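PDB 2P17: pirin-like protein from Geobacillus kaustophilus, which is of unknown function but binds one iron ion per subunit, as a member of the pirin family within the cupin clan. Local coordinates for residues Met1-Arg6 with Glu223-Asn228; Ile7-Thr12 with Ala213-Arg218; Lys11-Thr16 with Gly25-Pro30; Gly186-Phe191 with Leu239-Pro244. One frame throughout, in Å; residues are numbered along the deposited sequence.

In the fold
The first residues pair with a distant part of the chain, strand 224-231. Contact 1 sets Met1-Arg6 beside Glu223-Asn228, closing a loop of more than two hundred residues, and contact 2, nested inside it, joins the next part of strand 3-19 to strand 212-216. From Lys11 and Thr12, which it shares with contact 2, contact 3 turns to the nearby Gly25-Pro30, within the hairpin of strands 3-19 and 22-26, which also lies inside the loop of contact 1. Contact 4 opens after contact 3 has closed and crosses both contacts 1 and 2. The opening strand thus links the C-terminal cupin domain, which holds contact 4, to the beginning of the pirin region.

Contact 1 of 4, residues Met1-Arg6 with Glu223-Asn228; sequences MAIQRR and EETELN
Arg5 is held to strand 224-228 by two straight bonds. Its guanidinium arrives edge-on, NE lying 2.9 Å from Thr225 OG1 with the oxygen in the guanidinium plane and an N-H...O angle of 174°. Its backbone N meets Glu226 O at 2.8 Å, nearly along the C=O axis. Thr225 OG1, in the crowded position between backbone N and carbonyl carbon (chi1 74°), is gripped twice, since it also bonds to Leu184 O. Ile3 completes the parallel pairing: its O receives Glu226 N at 2.8 Å, and its N reaches Glu224 O at a longer 3.2 Å. Gln4 folds back at chi2 (-58°), so that NE2 bonds to Ala2 O at 3.1 Å and makes a weak bond to Glu226 OE1. A water accepts from the same NE2 and donates to both Glu226 OE1 and Asn228 OD1, tying three polar tips together; Glu226 OE2 is engaged in a salt bridge with Lys155. Packing is thinner. Ala2 CB sits 3.5 Å from Glu226 CD, and Ile3 CD1 lies 3.6 Å from Glu223 CD, whose carboxylate bonds to Asn220. Strand 3-19 thereby joins the C-terminal cupin domain in parallel with strand 224-231, which bonds antiparallel to strand 179-185 through Thr225 and Leu227, while the Arg5 side chain packs against Phe216 of strand 212-216 and bonds to Tyr188 O.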
# COMPACT_ATOMS: atom_id res chain seq x y z
N MSE A 1 9.67 20.28 15.60
CA MSE A 1 11.00 19.62 15.51
C MSE A 1 11.28 19.15 14.08
O MSE A 1 11.86 19.91 13.30
CB MSE A 1 11.10 18.47 16.51
CG MSE A 1 12.48 17.89 16.73
SE MSE A 1 12.28 16.36 17.91
CE MSE A 1 11.40 15.12 16.69
N ALA A 2 10.87 17.93 13.72
CA ALA A 2 11.15 17.40 12.37
C ALA A 2 10.39 18.19 11.33
O ALA A 2 9.38 18.82 11.62
CB ALA A 2 10.80 15.92 12.27
N ILE A 3 10.89 18.15 10.10
CA ILE A 3 10.22 18.81 9.00
C ILE A 3 8.86 18.14 8.81
O ILE A 3 8.78 16.92 8.66
CB ILE A 3 11.08 18.74 7.72
CG1 ILE A 3 12.35 19.59 7.90
CG2 ILE A 3 10.27 19.17 6.49
CD1 ILE A 3 13.48 19.26 6.94
N GLN A 4 7.79 18.93 8.85
CA GLN A 4 6.42 18.43 8.72
C GLN A 4 5.97 18.35 7.28
O GLN A 4 5.95 19.37 6.56
CB GLN A 4 5.45 19.32 9.50
CG GLN A 4 5.70 19.35 11.00
CD GLN A 4 5.62 17.97 11.62
OE1 GLN A 4 4.62 17.26 11.45
NE2 GLN A 4 6.67 17.58 12.33
N ARG A 5 5.60 17.15 6.84
CA ARG A 5 5.02 17.00 5.51
C ARG A 5 3.63 17.61 5.42
O ARG A 5 2.88 17.66 6.41
CB ARG A 5 4.99 15.53 5.11
CG ARG A 5 6.39 14.94 4.94
CD ARG A 5 6.47 14.03 3.73
NE ARG A 5 7.72 13.27 3.69
CZ ARG A 5 8.14 12.61 2.61
NH1 ARG A 5 7.43 12.60 1.48
NH2 ARG A 5 9.27 11.92 2.64
N ARG A 6 3.29 18.05 4.20
CA ARG A 6 2.00 18.61 3.85
C ARG A 6 1.29 17.62 2.93
O ARG A 6 1.93 16.75 2.33
CB ARG A 6 2.18 19.94 3.11
CG ARG A 6 2.61 21.11 3.98
CD ARG A 6 3.13 22.26 3.13
NE ARG A 6 4.50 22.01 2.68
CZ ARG A 6 4.85 21.67 1.44
NH1 ARG A 6 3.93 21.55 0.50
NH2 ARG A 6 6.13 21.47 1.15
N GLU A 223 16.94 14.58 4.99
CA GLU A 223 16.07 15.27 5.94
C GLU A 223 15.18 14.29 6.68
O GLU A 223 14.69 13.31 6.11
CB GLU A 223 15.23 16.32 5.24
CG GLU A 223 16.08 17.42 4.62
CD GLU A 223 15.27 18.45 3.88
OE1 GLU A 223 14.12 18.16 3.49
OE2 GLU A 223 15.80 19.57 3.67
N GLU A 224 14.97 14.55 7.97
CA GLU A 224 14.07 13.73 8.77
C GLU A 224 12.73 14.43 8.71
O GLU A 224 12.60 15.58 9.14
CB GLU A 224 14.61 13.56 10.21
CG GLU A 224 15.84 12.63 10.30
CD GLU A 224 16.43 12.46 11.72
OE1 GLU A 224 15.91 13.06 12.68
OE2 GLU A 224 17.44 11.70 11.86
N THR A 225 11.73 13.76 8.13
CA THR A 225 10.40 14.34 7.99
C THR A 225 9.36 13.53 8.75
O THR A 225 9.60 12.37 9.10
CB THR A 225 9.92 14.46 6.51
OG1 THR A 225 9.56 13.17 5.99
CG2 THR A 225 10.99 15.13 5.61
N GLU A 226 8.22 14.16 9.02
CA GLU A 226 7.13 13.51 9.74
C GLU A 226 5.80 13.86 9.10
O GLU A 226 5.63 14.94 8.54
CB GLU A 226 7.14 13.94 11.21
CG GLU A 226 8.21 13.23 12.04
CD GLU A 226 8.34 13.73 13.47
OE1 GLU A 226 7.69 14.72 13.82
OE2 GLU A 226 9.14 13.13 14.22
N LEU A 227 4.86 12.91 9.17
CA LEU A 227 3.48 13.18 8.83
C LEU A 227 2.57 12.99 10.03
O LEU A 227 2.51 11.90 10.62
CB LEU A 227 3.00 12.29 7.69
CG LEU A 227 1.56 12.66 7.34
CD1 LEU A 227 1.54 13.72 6.26
CD2 LEU A 227 0.77 11.45 6.90
N ASN A 228 1.87 14.06 10.38
CA ASN A 228 0.91 14.06 11.47
C ASN A 228 -0.47 13.61 11.01
O ASN A 228 -0.94 14.00 9.94
CB ASN A 228 0.81 15.46 12.10
CG ASN A 228 2.10 15.90 12.77
OD1 ASN A 228 2.96 15.08 13.11
ND2 ASN A 228 2.24 17.21 12.97
O HOH W 1 8.65 16.69 15.40
O HOH W 2 2.76 16.57 9.15
O HOH W 3 5.43 15.64 13.96

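Contact 2 of 4, residues Ile7-Thr12 with Ala213-Arg218; sequences IRRVKT and ALFFSR
Phe215 forms the tight centre of this antiparallel pairing. The guanidinium of Arg9, brought round by a bend at chi3 (63°), lies flat over one face of the ring, with centres 4.1 Å apart and planes at 25°, a cation-pi stack in which NH2 stands above the ring centre. Lys11 CB lies at the ring edge, 3.9 Å from Phe215 CE2. Arg8 comes from another direction: its extended chain lays one face of the guanidinium against Phe215 CB, NH2 being 3.8 Å from that carbon. Both arginines form salt bridges with Glu35 OE2, which probably offsets the gathering of positive charge here. The backbone bonds are good around it: Lys11 and Ala213 exchange two, and Phe215 N points at Arg9 O at 2.9 Å, almost straight at 175°. Among the aliphatic side chains, Ile7 places CD1 at the edge of the Phe216 ring, 3.7 Å from Phe216 CD1, and CG2 3.9 Å from Leu214 CB. The fit slackens elsewhere. Val10 CG1 lies alongside Leu214 at 4.2 Å from CD1, and the bond from Arg8 NE to Phe216 O is weak and bent. Strand 212-216 runs between strands 3-19 and 189-196, bonding to the latter through Leu214 and Phe216, while the Phe215 ring also meets Tyr36 and Leu28.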
# COMPACT_ATOMS: atom_id res chain seq x y z
N ILE A 7 -0.03 17.75 2.83
CA ILE A 7 -0.80 17.04 1.84
C ILE A 7 -0.88 17.90 0.58
O ILE A 7 -1.48 18.99 0.58
CB ILE A 7 -2.22 16.67 2.35
CG1 ILE A 7 -2.14 15.81 3.63
CG2 ILE A 7 -3.04 15.99 1.23
CD1 ILE A 7 -1.20 14.59 3.52
N ARG A 8 -0.25 17.42 -0.49
CA ARG A 8 -0.16 18.21 -1.72
C ARG A 8 -1.34 18.00 -2.66
O ARG A 8 -1.56 18.81 -3.57
CB ARG A 8 1.16 17.96 -2.44
CG ARG A 8 1.36 16.53 -2.90
CD ARG A 8 2.66 16.34 -3.68
NE ARG A 8 2.74 14.95 -4.12
CZ ARG A 8 2.21 14.49 -5.25
NH1 ARG A 8 1.61 15.33 -6.09
NH2 ARG A 8 2.30 13.20 -5.55
N ARG A 9 -2.09 16.92 -2.46
CA ARG A 9 -3.23 16.62 -3.30
C ARG A 9 -4.15 15.61 -2.63
O ARG A 9 -3.67 14.70 -1.95
CB ARG A 9 -2.77 16.07 -4.65
CG ARG A 9 -3.89 15.76 -5.62
CD ARG A 9 -3.40 15.69 -7.06
NE ARG A 9 -2.44 14.61 -7.28
CZ ARG A 9 -2.77 13.34 -7.48
NH1 ARG A 9 -4.04 12.93 -7.47
NH2 ARG A 9 -1.81 12.45 -7.69
N VAL A 10 -5.46 15.77 -2.81
CA VAL A 10 -6.45 14.85 -2.26
C VAL A 10 -7.27 14.24 -3.39
O VAL A 10 -8.04 14.94 -4.06
CB VAL A 10 -7.41 15.55 -1.27
CG1 VAL A 10 -8.45 14.56 -0.73
CG2 VAL A 10 -6.64 16.24 -0.15
N LYS A 11 -7.11 12.93 -3.62
CA LYS A 11 -7.83 12.23 -4.68
C LYS A 11 -9.01 11.44 -4.12
O LYS A 11 -8.84 10.68 -3.16
CB LYS A 11 -6.88 11.28 -5.44
CG LYS A 11 -7.55 10.21 -6.29
CD LYS A 11 -8.09 10.76 -7.59
CE LYS A 11 -8.64 9.63 -8.47
NZ LYS A 11 -9.33 10.15 -9.70
N THR A 12 -10.19 11.58 -4.73
CA THR A 12 -11.35 10.83 -4.33
C THR A 12 -11.54 9.72 -5.36
O THR A 12 -11.74 10.00 -6.54
CB THR A 12 -12.61 11.73 -4.28
OG1 THR A 12 -12.37 12.80 -3.35
CG2 THR A 12 -13.81 10.93 -3.80
N ALA A 213 -7.33 9.20 -1.35
CA ALA A 213 -5.87 9.11 -1.27
C ALA A 213 -5.30 10.50 -1.08
O ALA A 213 -5.67 11.44 -1.80
CB ALA A 213 -5.30 8.47 -2.52
N LEU A 214 -4.41 10.63 -0.10
CA LEU A 214 -3.78 11.92 0.24
C LEU A 214 -2.30 11.81 -0.03
O LEU A 214 -1.65 10.95 0.54
CB LEU A 214 -4.05 12.28 1.71
CG LEU A 214 -5.42 12.90 2.03
CD1 LEU A 214 -6.56 11.89 1.86
CD2 LEU A 214 -5.42 13.41 3.45
N PHE A 215 -1.80 12.66 -0.93
CA PHE A 215 -0.41 12.57 -1.39
C PHE A 215 0.46 13.53 -0.63
O PHE A 215 0.02 14.65 -0.32
CB PHE A 215 -0.34 12.85 -2.89
CG PHE A 215 -1.04 11.82 -3.70
CD1 PHE A 215 -0.35 10.72 -4.21
CD2 PHE A 215 -2.42 11.91 -3.92
CE1 PHE A 215 -1.02 9.74 -4.95
CE2 PHE A 215 -3.09 10.94 -4.64
CZ PHE A 215 -2.39 9.86 -5.17
N PHE A 216 1.70 13.13 -0.36
CA PHE A 216 2.59 13.90 0.51
C PHE A 216 3.51 14.82 -0.30
O PHE A 216 3.96 14.47 -1.38
CB PHE A 216 3.47 12.99 1.39
CG PHE A 216 2.73 11.90 2.13
CD1 PHE A 216 1.40 12.08 2.53
CD2 PHE A 216 3.38 10.70 2.45
CE1 PHE A 216 0.72 11.06 3.20
CE2 PHE A 216 2.70 9.69 3.14
CZ PHE A 216 1.38 9.87 3.52
N SER A 217 3.82 15.98 0.30
CA SER A 217 4.88 16.84 -0.20
C SER A 217 6.20 16.10 -0.29
O SER A 217 6.45 15.17 0.45
CB SER A 217 5.05 18.06 0.73
OG SER A 217 5.17 17.64 2.08
N ARG A 218 7.04 16.56 -1.21
CA ARG A 218 8.38 16.03 -1.39
C ARG A 218 9.40 16.86 -0.64
O ARG A 218 9.24 18.07 -0.49
CB ARG A 218 8.74 16.03 -2.87
CG ARG A 218 7.81 15.17 -3.74
CD ARG A 218 7.99 13.67 -3.51
NE ARG A 218 9.27 13.15 -4.00
CZ ARG A 218 9.51 12.72 -5.25
NH1 ARG A 218 8.58 12.75 -6.19
NH2 ARG A 218 10.72 12.28 -5.56

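Contact 3 of 4, residues Lys11-Thr16 with Gly25-Pro30; sequences KTVQMT and GSVLEP
Val13 carries the packing of this open hairpin, and its two methyls divide the work. CB points toward Gly25-Pro30. From it Val13 CG1, anti to the backbone N (chi1 175°), runs to Gly25 CA at 3.9 Å, close enough that any side chain on the glycine would collide with it. Val13 CG2 takes the other branch and crosses obliquely onto Val27 CG2 at 3.8 Å, while both methyls skirt Ser26 O. An alanine in place of Val13 would probably weaken the packing between the two segments, because it lacks the methyls that touch Gly25 and Val27. Lys11 adds its aliphatic part, with CE 3.8 Å from Ser26 O. Two waters stand where direct backbone bonds might be expected: one accepts from Gln14 N at 2.9 Å and donates to Ser26 O at 2.8 Å, and the other donates to Gln14 O at 2.6 Å and accepts from Ser26 N. Beyond them the chain turns at Val27, which with Leu28 forms a classic beta bulge opposite Leu42. The chemistry is therefore split: the two strands of the hairpin are joined by an apolar valine pair and by water-mediated backbone links, a wetter pairing than that of a regular hairpin.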
# COMPACT_ATOMS: atom_id res chain seq x y z
N LYS A 11 -7.11 12.93 -3.62
CA LYS A 11 -7.83 12.23 -4.68
C LYS A 11 -9.01 11.44 -4.12
O LYS A 11 -8.84 10.68 -3.16
CB LYS A 11 -6.88 11.28 -5.44
CG LYS A 11 -7.55 10.21 -6.29
CD LYS A 11 -8.09 10.76 -7.59
CE LYS A 11 -8.64 9.63 -8.47
NZ LYS A 11 -9.33 10.15 -9.70
N THR A 12 -10.19 11.58 -4.73
CA THR A 12 -11.35 10.83 -4.33
C THR A 12 -11.54 9.72 -5.36
O THR A 12 -11.74 10.00 -6.54
CB THR A 12 -12.61 11.73 -4.28
OG1 THR A 12 -12.37 12.80 -3.35
CG2 THR A 12 -13.81 10.93 -3.80
N VAL A 13 -11.47 8.46 -4.91
CA VAL A 13 -11.57 7.33 -5.82
C VAL A 13 -12.98 7.25 -6.40
O VAL A 13 -13.96 7.35 -5.66
CB VAL A 13 -11.16 6.00 -5.11
CG1 VAL A 13 -11.38 4.78 -6.01
CG2 VAL A 13 -9.70 6.08 -4.70
N GLN A 14 -13.05 7.12 -7.73
CA GLN A 14 -14.32 6.94 -8.45
C GLN A 14 -14.36 5.52 -8.98
O GLN A 14 -13.63 5.17 -9.92
CB GLN A 14 -14.44 7.93 -9.62
CG GLN A 14 -14.25 9.41 -9.27
CD GLN A 14 -14.40 10.33 -10.47
OE1 GLN A 14 -15.47 10.40 -11.10
NE2 GLN A 14 -13.34 11.06 -10.79
N MSE A 15 -15.20 4.69 -8.38
CA MSE A 15 -15.31 3.29 -8.79
C MSE A 15 -16.22 3.12 -9.99
O MSE A 15 -17.18 3.87 -10.17
CB MSE A 15 -15.78 2.42 -7.62
CG MSE A 15 -14.85 2.51 -6.45
SE MSE A 15 -15.11 1.08 -5.20
CE MSE A 15 -14.30 -0.36 -6.23
N THR A 16 -15.89 2.12 -10.80
CA THR A 16 -16.68 1.79 -11.98
C THR A 16 -16.99 0.30 -11.98
O THR A 16 -16.23 -0.49 -11.43
CB THR A 16 -15.95 2.18 -13.30
OG1 THR A 16 -16.83 1.97 -14.41
CG2 THR A 16 -14.68 1.36 -13.50
N GLY A 25 -11.50 0.66 -8.94
CA GLY A 25 -11.22 2.11 -8.86
C GLY A 25 -9.74 2.36 -8.94
O GLY A 25 -8.95 1.61 -8.38
N SER A 26 -9.36 3.41 -9.66
CA SER A 26 -7.95 3.81 -9.76
C SER A 26 -7.61 4.78 -8.64
O SER A 26 -8.24 5.83 -8.49
CB SER A 26 -7.63 4.43 -11.13
OG SER A 26 -7.25 3.42 -12.05
N VAL A 27 -6.64 4.38 -7.82
CA VAL A 27 -6.17 5.23 -6.72
C VAL A 27 -4.95 6.02 -7.19
O VAL A 27 -4.89 7.25 -7.07
CB VAL A 27 -5.88 4.40 -5.44
CG1 VAL A 27 -5.61 5.31 -4.25
CG2 VAL A 27 -7.05 3.44 -5.12
N LEU A 28 -3.98 5.29 -7.74
CA LEU A 28 -2.89 5.87 -8.48
C LEU A 28 -3.05 5.35 -9.90
O LEU A 28 -2.95 4.13 -10.13
CB LEU A 28 -1.53 5.43 -7.92
CG LEU A 28 -0.89 6.25 -6.79
CD1 LEU A 28 -1.74 6.24 -5.53
CD2 LEU A 28 0.53 5.75 -6.50
N GLU A 29 -3.31 6.26 -10.83
CA GLU A 29 -3.50 5.90 -12.22
C GLU A 29 -2.17 5.47 -12.84
O GLU A 29 -1.12 5.97 -12.41
CB GLU A 29 -4.10 7.08 -13.00
CG GLU A 29 -3.09 8.17 -13.42
CD GLU A 29 -2.71 9.13 -12.30
OE1 GLU A 29 -3.20 8.97 -11.16
OE2 GLU A 29 -1.92 10.07 -12.57
N PRO A 30 -2.21 4.54 -13.81
CA PRO A 30 -0.98 4.16 -14.51
C PRO A 30 -0.47 5.27 -15.43
O PRO A 30 -1.21 6.21 -15.72
CB PRO A 30 -1.40 2.93 -15.32
CG PRO A 30 -2.86 3.13 -15.56
CD PRO A 30 -3.38 3.81 -14.31
O HOH W 4 -10.64 6.97 -9.31
O HOH W 5 -11.35 4.85 -11.20

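Contact 4 of 4, residues Gly186-Phe191 with Leu239-Pro244; sequences GHYNGF and LYAGEP
Four rings, in two pairs, pack at the two ends of this antiparallel pairing. At one end His187, its CG in the crowded position (chi1 69°), directs its ring edge at the extended side chain of Glu243. His187 NE2 donates to Glu243 OE2 at 2.8 Å, within the ring plane and onto the anti lone pair; the carboxylate would probably favour a protonated imidazole. Beside it, Tyr188 lays its ring face over the Gly242-Glu243 peptide, with Gly242 CA 4.2 Å from the centroid in a CH-pi contact, and turns CD1 toward one face of the His187 ring. CD2 of Tyr188 reaches Ala241 CB at 4.0 Å. A serine in place of Tyr188 would probably leave the histidine less well positioned and weaken the packing on Gly242, since both rest on the ring. At the other end Phe191 and Tyr240 point the same way, their planes near parallel (24°) but slid apart, centroids 5.2 Å from each other. Overlap is slight: Phe191 CE1 touches Tyr240 CD2 at 3.4 Å, and Tyr240 CB sits over the Phe191 face. Between the pairs, Gly190 and Ala241 bring their CA atoms to 3.8 Å, an approach that a CB on Gly190 would obstruct. Asn189 with Gly242 and Phe191 with Tyr240 each exchange two backbone bonds. In the C-terminal cupin domain strand 189-196 pairs with strands 212-216 and 235-242, the latter also with strand 167-174, and Tyr240 reaches Phe39, Leu112 and Leu114 of strands 39-47 and 109-117.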
# COMPACT_ATOMS: atom_id res chain seq x y z
N GLY A 186 13.47 12.06 4.06
CA GLY A 186 13.05 13.18 3.22
C GLY A 186 12.90 12.87 1.73
O GLY A 186 12.08 13.49 1.04
N HIS A 187 13.66 11.90 1.24
CA HIS A 187 13.62 11.58 -0.18
C HIS A 187 12.51 10.58 -0.53
O HIS A 187 12.24 10.34 -1.71
CB HIS A 187 14.98 11.07 -0.66
CG HIS A 187 15.35 9.73 -0.12
ND1 HIS A 187 15.53 9.49 1.23
CD2 HIS A 187 15.58 8.55 -0.75
CE1 HIS A 187 15.85 8.22 1.40
NE2 HIS A 187 15.89 7.63 0.22
N TYR A 188 11.85 10.01 0.48
CA TYR A 188 10.75 9.08 0.19
C TYR A 188 9.58 9.84 -0.44
O TYR A 188 9.31 11.00 -0.10
CB TYR A 188 10.27 8.36 1.45
CG TYR A 188 10.99 7.09 1.84
CD1 TYR A 188 12.35 6.92 1.62
CD2 TYR A 188 10.30 6.07 2.50
CE1 TYR A 188 13.00 5.75 2.02
CE2 TYR A 188 10.93 4.90 2.90
CZ TYR A 188 12.28 4.75 2.66
OH TYR A 188 12.93 3.60 3.08
N ASN A 189 8.87 9.14 -1.32
CA ASN A 189 7.71 9.65 -2.01
C ASN A 189 6.54 8.78 -1.58
O ASN A 189 6.65 7.55 -1.61
CB ASN A 189 7.96 9.57 -3.52
CG ASN A 189 6.84 10.20 -4.35
OD1 ASN A 189 6.10 11.06 -3.87
ND2 ASN A 189 6.75 9.79 -5.60
N GLY A 190 5.43 9.38 -1.18
CA GLY A 190 4.33 8.57 -0.71
C GLY A 190 2.98 9.23 -0.61
O GLY A 190 2.77 10.36 -1.05
N PHE A 191 2.06 8.48 -0.02
CA PHE A 191 0.68 8.88 0.06
C PHE A 191 0.01 7.95 1.07
O PHE A 191 0.60 6.95 1.50
CB PHE A 191 -0.01 8.73 -1.32
CG PHE A 191 -0.06 7.32 -1.82
CD1 PHE A 191 -1.16 6.52 -1.51
CD2 PHE A 191 1.00 6.76 -2.51
CE1 PHE A 191 -1.21 5.20 -1.91
CE2 PHE A 191 0.97 5.43 -2.92
CZ PHE A 191 -0.14 4.65 -2.63
N LEU A 239 -0.69 3.68 4.76
CA LEU A 239 0.30 4.64 4.30
C LEU A 239 1.39 3.90 3.53
O LEU A 239 1.93 2.90 4.03
CB LEU A 239 0.91 5.41 5.48
CG LEU A 239 1.93 6.53 5.22
CD1 LEU A 239 1.87 7.58 6.32
CD2 LEU A 239 3.35 5.96 5.12
N TYR A 240 1.71 4.40 2.34
CA TYR A 240 2.73 3.81 1.48
C TYR A 240 3.74 4.88 1.15
O TYR A 240 3.36 5.95 0.69
CB TYR A 240 2.12 3.37 0.16
CG TYR A 240 1.01 2.35 0.18
CD1 TYR A 240 1.29 0.99 -0.00
CD2 TYR A 240 -0.32 2.74 0.31
CE1 TYR A 240 0.25 0.04 -0.06
CE2 TYR A 240 -1.36 1.80 0.25
CZ TYR A 240 -1.06 0.45 0.08
OH TYR A 240 -2.09 -0.47 0.02
N ALA A 241 5.03 4.61 1.35
CA ALA A 241 6.06 5.57 0.95
C ALA A 241 7.30 4.80 0.59
O ALA A 241 7.61 3.80 1.23
CB ALA A 241 6.34 6.54 2.08
N GLY A 242 8.01 5.24 -0.44
CA GLY A 242 9.17 4.48 -0.87
C GLY A 242 10.27 5.35 -1.43
O GLY A 242 10.07 6.52 -1.73
N GLU A 243 11.43 4.74 -1.60
CA GLU A 243 12.57 5.43 -2.16
C GLU A 243 12.45 5.46 -3.68
O GLU A 243 12.42 4.41 -4.31
CB GLU A 243 13.83 4.68 -1.77
CG GLU A 243 15.09 5.25 -2.35
CD GLU A 243 16.30 4.58 -1.75
OE1 GLU A 243 16.68 3.51 -2.25
OE2 GLU A 243 16.86 5.14 -0.77
N PRO A 244 12.38 6.66 -4.28
CA PRO A 244 12.32 6.71 -5.75
C PRO A 244 13.47 6.01 -6.45
O PRO A 244 14.61 6.04 -5.97
CB PRO A 244 12.35 8.22 -6.06
CG PRO A 244 11.72 8.84 -4.85
CD PRO A 244 12.28 8.01 -3.70